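Local coordinates for protein pre-crRNA processing endonuclease (Streptococcus mutans, PDB 4R0J) that probably acts as an RNA-binding endonuclease of the Cas5d type, processing CRISPR precursor transcripts into crRNA for antiviral defence, at residues Y12-G17 with E98-F103; E63-N68 with N200-F205. All coordinates share one frame; numbering follows the deposited sequence.

Interaction 1. Residues Y12-G17 with E98-F103; sequences YARIRG and EYLVKF
Tyr12 lays its ring alongside the extended chain of Lys102, with CE2 3.7 Å from Lys102 CG. The two side chains run the same way, and a water links their tips, 2.7 Å from Tyr12 OH and accepting from Lys102 NZ. Further along this face Glu98, its CG anti to the backbone N (chi1 173°) and its chain extended, carries its carboxylate out between two arginines. OE1 takes a weak, 3.4 Å salt-bridge bond from Arg16 NE, the planes of the two groups turned 63° apart, while OE2 rests against Arg14 CD. Arg14, held by a salt bridge to Asp151, sets its NE over one face of the Arg16 guanidinium, offset toward the rim. The face carrying Ala13, Ile15 and Val101 is largely apolar: Ile15 lays CG1 across Val101, 4.2 Å from its CG2, and Ala13 CB meets the edge of the Phe103 ring; helix 41-51 packs on Ile15, Val101 and Phe103. Four backbone bonds join Ala13 with Val101 and Ile15 with Tyr99, Ile15 N to Tyr99 O (2.8 Å) being nearly straight at 173°. These antiparallel strands are the middle pair of neighbours 147-152, 11-17, 97-107, 57-66, whose 4-1-3-2 order is that of the ferredoxin-like fold expected of a Cas5-type RAMP protein.

Interaction 2. Residues E63-N68 with N200-F205; sequences EVKVVN and NGAIKF
Glu63 and Lys204 stand side by side on one face of the strand pair, and a salt bridge closes between their ends. Lys204 NZ donates to Glu63 OE2 at 2.9 Å, coming from above the carboxylate, 48° out of its plane. Most of the lysine chain is extended; the bend at its last torsion (chi4 -60°) is what swings the ammonium over to the glutamate. The same OE2 lies 3.7 Å from Ala202 CB, while OE1 is bonded to the hydroxyl of Tyr158, which leaves the carboxylate gripped by a partner at each oxygen. Next along this face, Lys65 turns its amine away from the 200-205 segment, to the carbonyl O of Tyr158, and its charge also faces that ring in a cation-pi contact.

The opposite face is greasy. Val64 CG1, set between the backbone N and the carbonyl carbon, pushes against the edge of the Phe205 ring, 3.5 Å from CE2. One face of that ring is covered near its rim by Ile203 CG2, and Ile203 CB packs 3.9 Å from Val64 CG1. Val66 CG2 approaches Ile203 CD1 more loosely.

Val64 and Ile203 exchange two backbone bonds, and Gly201 O accepts from Val66 N at 2.8 Å. Asn200 and Gly201 both have positive phi, with angles close to those of a type I' turn, which reverses strand 191-199 into strand 202-215; the bond to Val66 is made at this turn. Helix 41-51 covers Val64 and Phe205 through Leu44, Met198 of strand 191-199 touches Val66 and Ile203, and strand 97-107 flanks the other side of 63-66.

Overall arrangement
Interactions 1 and 2 are successive strand pairings of one antiparallel sheet, joined where strand 97-107 meets strand 57-66: Lys65 N to Leu100 O (2.7 Å) and Lys102 N to Glu63 O (2.9 Å) are probable hydrogen bonds. Their centres are about 10 Å apart. Interaction 1 is the more buried, with seven of eleven touching residues buried; interaction 2 is partly buried and ends at a hairpin turn. In both, helix 41-51 covers part of the apolar face, whereas the other carries charges. There the chemistry differs: a weak arginine–glutamate bridge and a water link in 12-17 with 98-103, a shorter lysine–glutamate bridge in 63-68 with 200-205. Tyr158 reaches residues of both.

Interaction 1. Residues Y12-G17 with E98-F103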
loop_
_atom_site.group_PDB
_atom_site.type_symbol
_atom_site.label_atom_id
_atom_site.label_comp_id
_atom_site.label_asym_id
_atom_site.label_seq_id
_atom_site.Cartn_x
_atom_site.Cartn_y
_atom_site.Cartn_z
ATOM N N TYR A 12 -10.665 5.403 2.246
ATOM C CA TYR A 12 -10.386 5.154 0.839
ATOM C C TYR A 12 -9.579 6.290 0.236
ATOM O O TYR A 12 -9.967 7.458 0.325
ATOM C CB TYR A 12 -11.693 4.973 0.065
ATOM C CG TYR A 12 -12.607 3.921 0.657
ATOM C CD1 TYR A 12 -13.489 4.241 1.676
ATOM C CD2 TYR A 12 -12.576 2.605 0.206
ATOM C CE1 TYR A 12 -14.320 3.292 2.229
ATOM C CE2 TYR A 12 -13.413 1.642 0.756
ATOM C CZ TYR A 12 -14.274 1.993 1.769
ATOM O OH TYR A 12 -15.105 1.065 2.337
ATOM N N ALA A 13 -8.477 5.931 -0.407
ATOM C CA ALA A 13 -7.584 6.899 -1.023
ATOM C C ALA A 13 -7.311 6.529 -2.467
ATOM O O ALA A 13 -7.165 5.354 -2.803
ATOM C CB ALA A 13 -6.280 6.971 -0.258
ATOM N N ARG A 14 -7.248 7.543 -3.316
ATOM C CA ARG A 14 -6.785 7.365 -4.686
ATOM C C ARG A 14 -5.352 7.898 -4.811
ATOM O O ARG A 14 -5.059 9.023 -4.407
ATOM C CB ARG A 14 -7.730 8.059 -5.665
ATOM C CG ARG A 14 -7.217 8.071 -7.089
ATOM C CD ARG A 14 -8.257 8.586 -8.053
ATOM N NE ARG A 14 -8.797 9.870 -7.636
ATOM C CZ ARG A 14 -10.005 10.314 -7.972
ATOM N NH1 ARG A 14 -10.802 9.569 -8.734
ATOM N NH2 ARG A 14 -10.420 11.500 -7.545
ATOM N N ILE A 15 -4.463 7.072 -5.360
ATOM C CA ILE A 15 -3.052 7.423 -5.535
ATOM C C ILE A 15 -2.734 7.415 -7.014
ATOM O O ILE A 15 -2.996 6.418 -7.693
ATOM C CB ILE A 15 -2.128 6.349 -4.894
ATOM C CG1 ILE A 15 -2.649 5.897 -3.521
ATOM C CG2 ILE A 15 -0.684 6.828 -4.873
ATOM C CD1 ILE A 15 -2.750 6.987 -2.514
ATOM N N ARG A 16 -2.176 8.514 -7.519
ATOM C CA ARG A 16 -1.796 8.600 -8.927
ATOM C C ARG A 16 -0.327 8.973 -9.068
ATOM O O ARG A 16 0.223 9.704 -8.237
ATOM C CB ARG A 16 -2.649 9.644 -9.649
ATOM C CG ARG A 16 -4.104 9.242 -9.853
ATOM C CD ARG A 16 -4.905 10.474 -10.266
ATOM N NE ARG A 16 -6.288 10.143 -10.588
ATOM C CZ ARG A 16 -7.254 11.044 -10.728
ATOM N NH1 ARG A 16 -6.986 12.334 -10.569
ATOM N NH2 ARG A 16 -8.489 10.656 -11.018
ATOM N N GLY A 17 0.307 8.493 -10.128
ATOM C CA GLY A 17 1.696 8.843 -10.374
ATOM C C GLY A 17 2.076 8.645 -11.816
ATOM O O GLY A 17 1.576 7.732 -12.476
ATOM N N GLU A 98 -2.559 4.381 -11.334
ATOM C CA GLU A 98 -3.612 4.839 -10.448
ATOM C C GLU A 98 -4.056 3.671 -9.593
ATOM O O GLU A 98 -4.403 2.598 -10.118
ATOM C CB GLU A 98 -4.797 5.408 -11.251
ATOM C CG GLU A 98 -5.977 5.732 -10.361
ATOM C CD GLU A 98 -7.075 6.481 -11.078
ATOM O OE1 GLU A 98 -6.790 7.143 -12.099
ATOM O OE2 GLU A 98 -8.226 6.402 -10.605
ATOM N N TYR A 99 -4.021 3.856 -8.274
ATOM C CA TYR A 99 -4.447 2.823 -7.343
ATOM C C TYR A 99 -5.509 3.391 -6.426
ATOM O O TYR A 99 -5.446 4.555 -6.038
ATOM C CB TYR A 99 -3.252 2.313 -6.514
ATOM C CG TYR A 99 -2.113 1.877 -7.385
ATOM C CD1 TYR A 99 -2.231 0.745 -8.187
ATOM C CD2 TYR A 99 -0.926 2.591 -7.424
ATOM C CE1 TYR A 99 -1.207 0.341 -9.015
ATOM C CE2 TYR A 99 0.111 2.197 -8.252
ATOM C CZ TYR A 99 -0.030 1.059 -9.030
ATOM O OH TYR A 99 0.987 0.663 -9.851
ATOM N N LEU A 100 -6.508 2.574 -6.129
ATOM C CA LEU A 100 -7.491 2.897 -5.102
ATOM C C LEU A 100 -7.192 1.985 -3.922
ATOM O O LEU A 100 -7.108 0.764 -4.075
ATOM C CB LEU A 100 -8.905 2.658 -5.624
ATOM C CG LEU A 100 -9.225 3.176 -7.031
ATOM C CD1 LEU A 100 -10.677 2.839 -7.417
ATOM C CD2 LEU A 100 -8.962 4.681 -7.130
ATOM N N VAL A 101 -7.009 2.576 -2.744
ATOM C CA VAL A 101 -6.594 1.808 -1.578
ATOM C C VAL A 101 -7.649 1.851 -0.485
ATOM O O VAL A 101 -8.185 2.911 -0.165
ATOM C CB VAL A 101 -5.261 2.313 -1.009
ATOM C CG1 VAL A 101 -4.848 1.438 0.159
ATOM C CG2 VAL A 101 -4.188 2.271 -2.093
ATOM N N LYS A 102 -7.959 0.680 0.060
ATOM C CA LYS A 102 -8.874 0.568 1.192
ATOM C C LYS A 102 -8.064 0.161 2.417
ATOM O O LYS A 102 -7.312 -0.823 2.388
ATOM C CB LYS A 102 -9.953 -0.468 0.890
ATOM C CG LYS A 102 -10.902 -0.762 2.039
ATOM C CD LYS A 102 -11.924 -1.843 1.661
ATOM C CE LYS A 102 -12.767 -2.246 2.863
ATOM N NZ LYS A 102 -13.721 -3.354 2.520
ATOM N N PHE A 103 -8.203 0.927 3.492
ATOM C CA PHE A 103 -7.401 0.682 4.677
ATOM C C PHE A 103 -8.115 1.182 5.920
ATOM O O PHE A 103 -9.119 1.897 5.843
ATOM C CB PHE A 103 -6.009 1.329 4.551
ATOM C CG PHE A 103 -6.027 2.830 4.568
ATOM C CD1 PHE A 103 -6.345 3.552 3.429
ATOM C CD2 PHE A 103 -5.721 3.521 5.737
ATOM C CE1 PHE A 103 -6.356 4.943 3.453
ATOM C CE2 PHE A 103 -5.732 4.910 5.765
ATOM C CZ PHE A 103 -6.043 5.618 4.623
HETATM O O HOH W 1 -15.637 -1.311 1.145
#

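Interaction 2. Residues E63-N68 with N200-F205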
loop_
_atom_site.group_PDB
_atom_site.type_symbol
_atom_site.label_atom_id
_atom_site.label_comp_id
_atom_site.label_asym_id
_atom_site.label_seq_id
_atom_site.Cartn_x
_atom_site.Cartn_y
_atom_site.Cartn_z
ATOM N N GLU A 63 -7.020 -3.837 0.864
ATOM C CA GLU A 63 -7.261 -4.083 -0.573
ATOM C C GLU A 63 -6.755 -2.921 -1.420
ATOM O O GLU A 63 -6.768 -1.771 -0.981
ATOM C CB GLU A 63 -8.757 -4.314 -0.853
ATOM C CG GLU A 63 -9.081 -4.909 -2.235
ATOM C CD GLU A 63 -10.573 -5.132 -2.451
ATOM O OE1 GLU A 63 -11.353 -4.166 -2.319
ATOM O OE2 GLU A 63 -10.966 -6.280 -2.752
ATOM N N VAL A 64 -6.297 -3.219 -2.630
ATOM C CA VAL A 64 -5.965 -2.170 -3.581
ATOM C C VAL A 64 -6.618 -2.499 -4.922
ATOM O O VAL A 64 -6.733 -3.669 -5.294
ATOM C CB VAL A 64 -4.432 -1.976 -3.761
ATOM C CG1 VAL A 64 -3.763 -3.237 -4.321
ATOM C CG2 VAL A 64 -4.144 -0.780 -4.664
ATOM N N LYS A 65 -7.097 -1.472 -5.615
ATOM C CA LYS A 65 -7.596 -1.670 -6.978
ATOM C C LYS A 65 -6.622 -1.006 -7.946
ATOM O O LYS A 65 -6.219 0.156 -7.755
ATOM C CB LYS A 65 -9.017 -1.126 -7.135
ATOM C CG LYS A 65 -10.036 -1.875 -6.288
ATOM C CD LYS A 65 -11.461 -1.466 -6.611
ATOM C CE LYS A 65 -12.458 -2.222 -5.746
ATOM N NZ LYS A 65 -13.850 -1.747 -5.971
ATOM N N VAL A 66 -6.204 -1.772 -8.953
ATOM C CA VAL A 66 -5.301 -1.302 -9.997
ATOM C C VAL A 66 -6.183 -0.791 -11.125
ATOM O O VAL A 66 -6.879 -1.570 -11.782
ATOM C CB VAL A 66 -4.446 -2.452 -10.500
ATOM C CG1 VAL A 66 -3.535 -2.014 -11.650
ATOM C CG2 VAL A 66 -3.642 -3.048 -9.336
ATOM N N VAL A 67 -6.198 0.522 -11.320
ATOM C CA VAL A 67 -7.171 1.115 -12.243
ATOM C C VAL A 67 -6.730 1.083 -13.699
ATOM O O VAL A 67 -7.534 0.835 -14.618
ATOM C CB VAL A 67 -7.463 2.561 -11.842
ATOM C CG1 VAL A 67 -8.367 3.232 -12.875
ATOM C CG2 VAL A 67 -8.099 2.597 -10.443
ATOM N N ASN A 68 -5.452 1.355 -13.918
ATOM C CA ASN A 68 -4.909 1.473 -15.273
ATOM C C ASN A 68 -4.180 0.236 -15.751
ATOM O O ASN A 68 -3.602 -0.493 -14.949
ATOM C CB ASN A 68 -3.936 2.650 -15.354
ATOM C CG ASN A 68 -4.617 3.984 -15.142
ATOM O OD1 ASN A 68 -5.841 4.080 -15.189
ATOM N ND2 ASN A 68 -3.828 5.022 -14.897
ATOM N N ASN A 200 -10.514 -8.991 -10.972
ATOM C CA ASN A 200 -11.213 -7.821 -11.501
ATOM C C ASN A 200 -10.537 -6.520 -11.097
ATOM O O ASN A 200 -11.203 -5.518 -10.814
ATOM C CB ASN A 200 -12.673 -7.838 -11.067
ATOM C CG ASN A 200 -13.411 -9.022 -11.631
ATOM O OD1 ASN A 200 -13.266 -9.349 -12.816
ATOM N ND2 ASN A 200 -14.179 -9.696 -10.789
ATOM N N GLY A 201 -9.208 -6.556 -11.085
ATOM C CA GLY A 201 -8.384 -5.406 -10.750
ATOM C C GLY A 201 -8.073 -5.233 -9.274
ATOM O O GLY A 201 -7.298 -4.338 -8.910
ATOM N N ALA A 202 -8.680 -6.062 -8.426
ATOM C CA ALA A 202 -8.522 -5.924 -6.981
ATOM C C ALA A 202 -7.556 -6.949 -6.399
ATOM O O ALA A 202 -7.635 -8.142 -6.715
ATOM C CB ALA A 202 -9.875 -6.034 -6.295
ATOM N N ILE A 203 -6.660 -6.478 -5.534
ATOM C CA ILE A 203 -5.746 -7.360 -4.827
ATOM C C ILE A 203 -5.988 -7.195 -3.333
ATOM O O ILE A 203 -5.958 -6.075 -2.814
ATOM C CB ILE A 203 -4.280 -6.994 -5.137
ATOM C CG1 ILE A 203 -4.002 -7.146 -6.630
ATOM C CG2 ILE A 203 -3.311 -7.859 -4.311
ATOM C CD1 ILE A 203 -2.659 -6.544 -7.048
ATOM N N LYS A 204 -6.234 -8.312 -2.653
ATOM C CA LYS A 204 -6.385 -8.320 -1.207
ATOM C C LYS A 204 -5.056 -8.695 -0.577
ATOM O O LYS A 204 -4.245 -9.400 -1.184
ATOM C CB LYS A 204 -7.456 -9.326 -0.785
ATOM C CG LYS A 204 -8.831 -9.069 -1.370
ATOM C CD LYS A 204 -9.814 -10.104 -0.851
ATOM C CE LYS A 204 -11.188 -9.916 -1.468
ATOM N NZ LYS A 204 -11.732 -8.569 -1.141
ATOM N N PHE A 205 -4.815 -8.204 0.631
ATOM C CA PHE A 205 -3.562 -8.485 1.306
ATOM C C PHE A 205 -3.799 -9.284 2.567
ATOM O O PHE A 205 -4.550 -8.860 3.442
ATOM C CB PHE A 205 -2.787 -7.189 1.604
ATOM C CG PHE A 205 -2.331 -6.485 0.369
ATOM C CD1 PHE A 205 -1.161 -6.862 -0.263
ATOM C CD2 PHE A 205 -3.112 -5.494 -0.205
ATOM C CE1 PHE A 205 -0.752 -6.243 -1.423
ATOM C CE2 PHE A 205 -2.711 -4.866 -1.370
ATOM C CZ PHE A 205 -1.533 -5.244 -1.990
#